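PDB 2CZD: orotidine 5'-phosphate decarboxylase from Pyrococcus horikoshii, which probably catalyses the decarboxylation of orotidine 5'-monophosphate to uridine 5'-monophosphate, the last step of de novo UMP synthesis. Local coordinates for residues Lys16-Val21 against Glu48-Glu53; Met104-Ser109 against Gly147-Arg152. All coordinates share one frame; numbering follows the deposited sequence.

Interaction 1: Lys16-Val21 against Glu48-Glu53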
# COMPACT_ATOMS: atom_id res chain seq x y z
N LYS B 16 20.61 15.17 5.64
CA LYS B 16 21.61 15.64 6.60
C LYS B 16 21.64 14.73 7.82
O LYS B 16 22.71 14.37 8.30
CB LYS B 16 21.31 17.07 7.03
CG LYS B 16 21.61 18.10 5.96
CD LYS B 16 21.47 19.52 6.48
CE LYS B 16 21.91 20.55 5.43
NZ LYS B 16 21.07 20.45 4.20
N ILE B 17 20.46 14.37 8.32
CA ILE B 17 20.39 13.50 9.49
C ILE B 17 20.94 12.11 9.16
O ILE B 17 21.71 11.55 9.94
CB ILE B 17 18.92 13.39 10.00
CG1 ILE B 17 18.48 14.74 10.57
CG2 ILE B 17 18.80 12.31 11.05
CD1 ILE B 17 17.02 14.80 10.96
N ALA B 18 20.57 11.56 8.01
CA ALA B 18 21.06 10.24 7.65
C ALA B 18 22.59 10.22 7.54
O ALA B 18 23.24 9.27 7.99
CB ALA B 18 20.42 9.77 6.33
N LYS B 19 23.16 11.26 6.95
CA LYS B 19 24.61 11.32 6.81
C LYS B 19 25.29 11.40 8.17
O LYS B 19 26.35 10.81 8.38
CB LYS B 19 25.00 12.54 5.96
CG LYS B 19 26.44 12.49 5.47
CD LYS B 19 27.45 12.77 6.59
CE LYS B 19 28.74 12.00 6.36
NZ LYS B 19 28.49 10.51 6.43
N SER B 20 24.68 12.13 9.09
CA SER B 20 25.26 12.30 10.41
C SER B 20 25.26 11.03 11.26
O SER B 20 26.16 10.82 12.07
CB SER B 20 24.53 13.41 11.17
OG SER B 20 25.14 13.64 12.43
N VAL B 21 24.26 10.19 11.08
CA VAL B 21 24.19 8.97 11.89
C VAL B 21 24.68 7.71 11.18
O VAL B 21 24.70 6.64 11.77
CB VAL B 21 22.75 8.72 12.38
CG1 VAL B 21 22.20 9.97 13.10
CG2 VAL B 21 21.86 8.33 11.20
N GLU B 48 22.90 7.87 -3.03
CA GLU B 48 24.11 8.53 -3.50
C GLU B 48 24.83 9.30 -2.39
O GLU B 48 26.06 9.30 -2.32
CB GLU B 48 23.77 9.48 -4.65
CG GLU B 48 23.31 8.78 -5.93
CD GLU B 48 24.44 8.03 -6.63
OE1 GLU B 48 25.55 8.61 -6.76
OE2 GLU B 48 24.22 6.88 -7.06
N GLU B 49 24.05 9.95 -1.53
CA GLU B 49 24.59 10.75 -0.44
C GLU B 49 25.15 9.99 0.76
O GLU B 49 26.12 10.44 1.37
CB GLU B 49 23.53 11.72 0.07
CG GLU B 49 23.20 12.86 -0.87
CD GLU B 49 24.34 13.85 -0.96
OE1 GLU B 49 24.74 14.39 0.10
OE2 GLU B 49 24.85 14.08 -2.08
N THR B 50 24.57 8.84 1.09
CA THR B 50 24.98 8.07 2.27
C THR B 50 25.59 6.69 2.05
O THR B 50 26.31 6.19 2.91
CB THR B 50 23.79 7.85 3.22
OG1 THR B 50 22.97 6.80 2.68
CG2 THR B 50 22.96 9.11 3.34
N GLY B 51 25.29 6.05 0.92
CA GLY B 51 25.83 4.73 0.68
C GLY B 51 25.27 3.70 1.66
O GLY B 51 25.79 2.58 1.78
N VAL B 52 24.20 4.08 2.36
CA VAL B 52 23.56 3.19 3.34
C VAL B 52 22.40 2.46 2.65
O VAL B 52 21.70 3.05 1.82
CB VAL B 52 22.99 3.99 4.52
CG1 VAL B 52 22.29 3.05 5.49
CG2 VAL B 52 24.14 4.70 5.27
N GLU B 53 22.21 1.18 2.98
CA GLU B 53 21.13 0.40 2.37
C GLU B 53 19.77 0.99 2.72
O GLU B 53 19.57 1.53 3.80
CB GLU B 53 21.20 -1.06 2.83
CG GLU B 53 22.26 -1.86 2.06
CD GLU B 53 22.32 -3.31 2.45
OE1 GLU B 53 23.10 -4.05 1.81
OE2 GLU B 53 21.59 -3.73 3.38
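Ala18 and Thr50 meet methyl to methyl where two outer helices of the TIM barrel pack against each other. Helix 11-21 follows the first barrel strand. Helix 41-50 leads into the third. The second strand, 27-31, lies beneath both, and its Ile28 touches Ala18, Thr50 and Val52.

The packing across the contact is apolar and small. CB of Ala18 is 4.0 Å from CG2 of Thr50. The same CG2 is 4.2 Å from the backbone N of Lys19, so the methyl rests against the helix surface. The backbones come close here: CA of Lys19 and CA of Thr50 are 5.6 Å apart. Lys19 borders the contact on its exposed side. No hydrogen bond crosses between the segments.

The polar work is done within the end of helix 41-50. The OG1 of Thr50 sits between its backbone N and carbonyl carbon (chi1 77°). This rotation sets CG2 anti to the carbonyl carbon, where it faces Ala18. OG1 accepts from the backbone N of Val52 at 3.0 Å with an N-H...O angle of 158°, which makes an ST turn. It also bonds Leu46 O, one turn back in the helix, so two bonds grip this buried hydroxyl. With an alanine here, Val52 N is likely to lose its acceptor, and a gap would probably open beside the Ala18 methyl.

Gly51 leaves the helix with a positive phi of 66°, a value that favours glycine. Beside it, the carbonyl O of Thr50 takes a weak hydrogen bond from NZ of Lys22, just beyond helix 11-21.

Interaction 2: Met104-Ser109 against Gly147-Arg152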
# COMPACT_ATOMS: atom_id res chain seq x y z
N MET B 104 8.67 -9.36 4.69
CA MET B 104 7.23 -9.64 4.75
C MET B 104 6.54 -9.28 6.05
O MET B 104 7.10 -9.43 7.11
CB MET B 104 6.98 -11.13 4.45
CG MET B 104 7.36 -11.51 3.03
SD MET B 104 7.31 -13.31 2.73
CE MET B 104 5.53 -13.67 2.96
N VAL B 105 5.30 -8.81 5.94
CA VAL B 105 4.51 -8.45 7.11
C VAL B 105 3.73 -9.69 7.54
O VAL B 105 2.91 -10.22 6.77
CB VAL B 105 3.46 -7.35 6.80
CG1 VAL B 105 2.56 -7.13 8.03
CG2 VAL B 105 4.15 -6.06 6.37
N VAL B 106 4.00 -10.13 8.76
CA VAL B 106 3.30 -11.29 9.30
C VAL B 106 2.49 -10.96 10.55
O VAL B 106 1.66 -11.76 10.98
CB VAL B 106 4.29 -12.45 9.62
CG1 VAL B 106 5.09 -12.79 8.38
CG2 VAL B 106 5.20 -12.07 10.80
N GLU B 107 2.72 -9.79 11.11
CA GLU B 107 2.02 -9.37 12.32
C GLU B 107 2.14 -7.84 12.40
O GLU B 107 3.17 -7.29 12.01
CB GLU B 107 2.69 -10.00 13.55
CG GLU B 107 1.97 -9.72 14.86
CD GLU B 107 2.58 -10.47 16.03
OE1 GLU B 107 2.72 -11.71 15.94
OE2 GLU B 107 2.90 -9.84 17.04
N MET B 108 1.09 -7.17 12.88
CA MET B 108 1.15 -5.72 12.99
C MET B 108 0.96 -5.21 14.41
O MET B 108 0.49 -5.95 15.29
CB MET B 108 0.17 -5.07 12.00
CG MET B 108 0.75 -5.13 10.61
SD MET B 108 -0.32 -4.40 9.35
CE MET B 108 0.16 -2.66 9.48
N SER B 109 1.34 -3.95 14.62
CA SER B 109 1.36 -3.31 15.94
C SER B 109 0.14 -2.56 16.45
O SER B 109 -0.02 -2.39 17.66
CB SER B 109 2.57 -2.35 16.00
OG SER B 109 3.69 -2.87 15.28
N GLY B 147 10.32 -13.35 20.22
CA GLY B 147 10.60 -14.76 20.42
C GLY B 147 9.55 -15.67 19.81
O GLY B 147 9.88 -16.71 19.23
N TYR B 148 8.29 -15.27 19.92
CA TYR B 148 7.19 -16.07 19.39
C TYR B 148 7.40 -16.28 17.90
O TYR B 148 7.26 -17.39 17.38
CB TYR B 148 5.86 -15.35 19.59
CG TYR B 148 4.67 -16.12 19.07
CD1 TYR B 148 3.95 -16.96 19.90
CD2 TYR B 148 4.29 -16.03 17.74
CE1 TYR B 148 2.86 -17.70 19.42
CE2 TYR B 148 3.20 -16.77 17.24
CZ TYR B 148 2.49 -17.60 18.10
OH TYR B 148 1.40 -18.30 17.64
N ILE B 149 7.75 -15.21 17.21
CA ILE B 149 7.97 -15.30 15.78
C ILE B 149 9.25 -16.08 15.47
O ILE B 149 9.26 -16.95 14.59
CB ILE B 149 8.00 -13.87 15.14
CG1 ILE B 149 6.58 -13.29 15.22
CG2 ILE B 149 8.57 -13.92 13.72
CD1 ILE B 149 6.46 -11.82 14.82
N ARG B 150 10.31 -15.79 16.20
CA ARG B 150 11.57 -16.47 15.99
C ARG B 150 11.43 -17.99 16.14
O ARG B 150 12.06 -18.75 15.38
CB ARG B 150 12.61 -15.93 17.00
CG ARG B 150 14.01 -16.51 16.86
CD ARG B 150 14.70 -16.08 15.55
NE ARG B 150 14.33 -16.90 14.39
CZ ARG B 150 14.55 -16.54 13.13
NH1 ARG B 150 15.13 -15.36 12.85
NH2 ARG B 150 14.23 -17.37 12.14
N ASP B 151 10.62 -18.44 17.09
CA ASP B 151 10.45 -19.87 17.33
C ASP B 151 9.71 -20.58 16.19
O ASP B 151 9.75 -21.80 16.10
CB ASP B 151 9.68 -20.13 18.62
CG ASP B 151 10.44 -19.71 19.87
OD1 ASP B 151 11.68 -19.57 19.80
OD2 ASP B 151 9.79 -19.55 20.93
N ARG B 152 9.02 -19.81 15.34
CA ARG B 152 8.25 -20.40 14.25
C ARG B 152 8.84 -20.13 12.87
O ARG B 152 8.48 -20.79 11.89
CB ARG B 152 6.82 -19.87 14.30
CG ARG B 152 6.07 -20.36 15.52
CD ARG B 152 4.84 -19.56 15.84
NE ARG B 152 4.15 -20.20 16.95
CZ ARG B 152 4.59 -20.23 18.21
NH1 ARG B 152 3.89 -20.87 19.14
NH2 ARG B 152 5.71 -19.59 18.56
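The flat carboxylate of Glu107 meets the end of Ile149, with OE1 3.9 Å from CD1. Two further flat groups lie in the second segment. Arg152 NH2 sits 3.4 Å above the Tyr148 ring plane, over the ring centre. In turn, Tyr148 CE1 lies over the centre of the guanidinium, 3.2 Å from its plane. NH2 also donates to the carbonyl O of Tyr148 at 2.9 Å, with an N-H...O angle of 148° and the donor tilted slightly from the carbonyl plane. The carbonyl bond thus keeps NH2 over the ring of the same residue. The Tyr148 ring has a cation-pi partner in Arg145.

The contact lies in the shell of the TIM barrel. It joins the loop at the C-terminal end of the fifth strand, 101-105, to helix 144-150, which follows the sixth strand. That loop leads to Ser109, which probably binds substrate. Met108 packs on Ile63 of the second subunit.

Ile149 is the apolar bridge. Its CD1 also touches CG2 of Val106 at 4.2 Å, while its side chain packs on Ile159 of strand 158-161. Glu107 reaches over with CG anti to the backbone N (chi1 -175°) and the chain extended beyond it. Its buried OE1 forms a salt bridge with NH2 of Arg145, on helix 144-150 like Ile149, which probably offsets the carboxylate charge next to the isoleucine methyl.

From the N terminus, interaction 1 opens on helix 11-21 and closes at 48-53, around a loop of 26 residues that holds the second barrel strand. Interaction 2 opens later, at the end of strand 101-105. It closes on helix 144-150, around 37 residues that include helix 121-131 and the sixth strand. The two loops follow in series and neither nest nor cross. The centres of interactions 1 and 2 are about 29 Å apart, on opposite sides of the chain's centre. The nearest atoms of the two interactions stay about 14 Å apart. Interaction 1 ties helix to helix on the barrel's outside. Interaction 2 ties a strand-end loop to an outer helix, nearer the substrate site.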